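Local atomic coordinates of D7 protein (Anopheles stephensi, PDB entry 3NHI), a protein that binds and sequesters cysteinyl leukotrienes and thromboxane A2 analogues, so that host mediators released during a mosquito's blood meal are neutralised. Residues A[1-9]-A[73-81]. Numbering follows the deposited sequence.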
# COMPACT_ATOMS: atom_id res chain seq x y z
N GLN A 1 3.12 8.77 19.25
CA GLN A 1 3.38 7.61 20.14
C GLN A 1 4.86 7.15 20.24
O GLN A 1 5.13 6.15 20.91
CB GLN A 1 2.48 6.43 19.75
N PRO A 2 5.81 7.87 19.58
CA PRO A 2 5.66 9.01 18.68
C PRO A 2 5.45 8.58 17.23
O PRO A 2 5.54 7.38 16.91
CB PRO A 2 6.99 9.77 18.83
CG PRO A 2 7.77 9.05 19.92
CD PRO A 2 7.24 7.65 19.88
N TRP A 3 5.16 9.55 16.36
CA TRP A 3 4.81 9.27 14.97
C TRP A 3 6.01 8.80 14.14
O TRP A 3 7.09 9.39 14.19
CB TRP A 3 4.12 10.48 14.31
CG TRP A 3 3.64 10.16 12.92
CD1 TRP A 3 2.51 9.48 12.57
CD2 TRP A 3 4.30 10.50 11.68
NE1 TRP A 3 2.42 9.37 11.20
CE2 TRP A 3 3.50 9.99 10.63
CE3 TRP A 3 5.48 11.19 11.37
CZ2 TRP A 3 3.85 10.15 9.28
CZ3 TRP A 3 5.82 11.34 10.02
CH2 TRP A 3 5.01 10.82 9.00
N LYS A 4 5.78 7.74 13.37
CA LYS A 4 6.82 7.13 12.54
C LYS A 4 6.73 7.58 11.08
O LYS A 4 5.70 7.44 10.42
CB LYS A 4 6.75 5.60 12.63
CG LYS A 4 7.99 4.90 12.09
CD LYS A 4 7.88 3.38 12.20
CE LYS A 4 9.17 2.68 11.79
NZ LYS A 4 9.60 2.97 10.39
N ALA A 5 7.84 8.11 10.57
CA ALA A 5 7.95 8.52 9.17
C ALA A 5 7.72 7.37 8.20
O ALA A 5 7.98 6.20 8.51
CB ALA A 5 9.28 9.16 8.91
N LEU A 6 7.23 7.72 7.02
CA LEU A 6 6.90 6.74 5.99
C LEU A 6 8.04 6.56 4.99
O LEU A 6 8.61 7.55 4.51
CB LEU A 6 5.62 7.16 5.25
CG LEU A 6 4.39 7.31 6.17
CD1 LEU A 6 3.17 7.84 5.42
CD2 LEU A 6 4.07 6.02 6.95
N ASP A 7 8.35 5.31 4.70
CA ASP A 7 9.38 5.01 3.72
C ASP A 7 8.85 5.04 2.28
O ASP A 7 7.67 5.31 2.06
CB ASP A 7 10.12 3.70 4.07
CG ASP A 7 9.30 2.44 3.81
OD1 ASP A 7 8.43 2.43 2.91
OD2 ASP A 7 9.57 1.43 4.49
N ALA A 8 9.71 4.78 1.31
CA ALA A 8 9.28 4.91 -0.09
C ALA A 8 8.17 3.93 -0.49
O ALA A 8 7.27 4.31 -1.26
CB ALA A 8 10.48 4.78 -1.03
N GLU A 9 8.24 2.70 0.01
CA GLU A 9 7.20 1.72 -0.28
C GLU A 9 5.87 2.13 0.36
O GLU A 9 4.80 1.97 -0.24
CB GLU A 9 7.60 0.32 0.18
CG GLU A 9 6.53 -0.76 -0.06
CD GLU A 9 5.41 -0.79 1.00
OE1 GLU A 9 5.65 -0.44 2.17
OE2 GLU A 9 4.29 -1.21 0.64
N ARG A 73 4.18 16.49 12.22
CA ARG A 73 4.65 15.28 11.54
C ARG A 73 5.54 15.59 10.35
O ARG A 73 6.37 14.77 9.97
CB ARG A 73 3.49 14.38 11.12
CG ARG A 73 2.75 13.78 12.31
CD ARG A 73 1.58 12.93 11.87
NE ARG A 73 0.86 12.37 13.02
CZ ARG A 73 -0.25 11.66 12.93
NH1 ARG A 73 -0.82 11.43 11.76
NH2 ARG A 73 -0.83 11.17 14.02
N ILE A 74 5.39 16.79 9.79
CA ILE A 74 6.17 17.16 8.61
C ILE A 74 7.68 17.21 8.91
O ILE A 74 8.48 16.61 8.19
CB ILE A 74 5.61 18.45 7.92
CG1 ILE A 74 4.47 18.08 6.97
CG2 ILE A 74 6.69 19.21 7.15
CD1 ILE A 74 3.32 17.33 7.63
N PRO A 75 8.08 17.88 10.01
CA PRO A 75 9.50 17.82 10.34
C PRO A 75 10.00 16.40 10.68
O PRO A 75 11.16 16.10 10.43
CB PRO A 75 9.62 18.76 11.54
CG PRO A 75 8.52 19.75 11.32
CD PRO A 75 7.38 18.91 10.80
N VAL A 76 9.14 15.55 11.24
CA VAL A 76 9.53 14.17 11.54
C VAL A 76 9.80 13.41 10.23
O VAL A 76 10.81 12.71 10.10
CB VAL A 76 8.47 13.45 12.40
CG1 VAL A 76 8.81 11.98 12.58
CG2 VAL A 76 8.31 14.13 13.76
N GLN A 77 8.89 13.56 9.26
CA GLN A 77 9.06 12.96 7.95
C GLN A 77 10.36 13.44 7.31
O GLN A 77 11.13 12.64 6.77
CB GLN A 77 7.87 13.29 7.05
CG GLN A 77 7.94 12.66 5.66
CD GLN A 77 7.78 11.14 5.67
OE1 GLN A 77 7.24 10.55 6.60
NE2 GLN A 77 8.26 10.50 4.61
N TYR A 78 10.59 14.74 7.36
CA TYR A 78 11.83 15.32 6.87
C TYR A 78 13.07 14.74 7.54
O TYR A 78 14.00 14.30 6.86
CB TYR A 78 11.81 16.84 7.07
CG TYR A 78 13.16 17.52 6.88
CD1 TYR A 78 13.84 17.44 5.67
CD2 TYR A 78 13.74 18.25 7.91
CE1 TYR A 78 15.06 18.07 5.49
CE2 TYR A 78 14.97 18.89 7.74
CZ TYR A 78 15.62 18.79 6.52
OH TYR A 78 16.83 19.42 6.33
N GLN A 79 13.09 14.74 8.86
CA GLN A 79 14.29 14.32 9.60
C GLN A 79 14.69 12.89 9.30
O GLN A 79 15.88 12.57 9.28
CB GLN A 79 14.07 14.48 11.11
CG GLN A 79 14.05 15.92 11.56
CD GLN A 79 15.40 16.59 11.53
OE1 GLN A 79 16.43 15.94 11.74
NE2 GLN A 79 15.42 17.89 11.29
N ALA A 80 13.71 12.02 9.06
CA ALA A 80 13.99 10.60 8.85
C ALA A 80 14.82 10.32 7.58
O ALA A 80 15.51 9.30 7.51
CB ALA A 80 12.69 9.82 8.82
N TYR A 81 14.76 11.22 6.60
CA TYR A 81 15.40 10.98 5.29
C TYR A 81 16.20 12.17 4.79
O TYR A 81 16.60 12.22 3.62
CB TYR A 81 14.37 10.54 4.23
CG TYR A 81 13.55 9.35 4.67
CD1 TYR A 81 14.08 8.06 4.62
CD2 TYR A 81 12.27 9.53 5.19
CE1 TYR A 81 13.32 6.97 5.06
CE2 TYR A 81 11.52 8.45 5.64
CZ TYR A 81 12.05 7.18 5.57
OH TYR A 81 11.27 6.14 6.03
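Trp3 meets Arg73 of helix 73-85 in a parallel stack of guanidinium on indole, a clear case of how an extended N-terminal segment can be fixed on a helix by side chains. The indole is carried onto the helix because Trp3 CG lies opposite the backbone N about the CA-CB bond (chi1 -175°); the guanidinium lies over it with planes only 8° apart, and Arg73 CD makes a CH-pi contact 3.5 Å from the centroid of the five-membered ring. Gln60 holds both partners, taking a bond from Trp3 NE1 through its side chain and one from Arg73 NH1 through its carbonyl. Val76 CG1 borders the indole edge, 3.6 Å from Trp3 CE3. Further along, Ala5 CB presses tightly against Ala80 CB at 3.5 Å. At Leu6 the primary amide of Gln77, bent back at chi2, reads the backbone like a peptide group: Leu6 N gives a bond of 2.9 Å to Gln77 OE1, and Gln77 NE2 returns one of 3.0 Å to Leu6 O, both nearly straight and both on carbonyl lone pairs. Gln77 NE2 also reaches Leu130 O, while His132 NE2 shares Leu6 O. Asp7, whose CB lies 3.3 Å from Tyr81 OH, N-caps helix 8-22 through Gln10 N. This two-bond clasp of a buried glutamine joins the N-terminal segment to helix 73-85 in the all-helical odorant-binding-protein fold, the Gln77 side chain being about 9 Å from the bound hydroxyeicosatetraenoic acid.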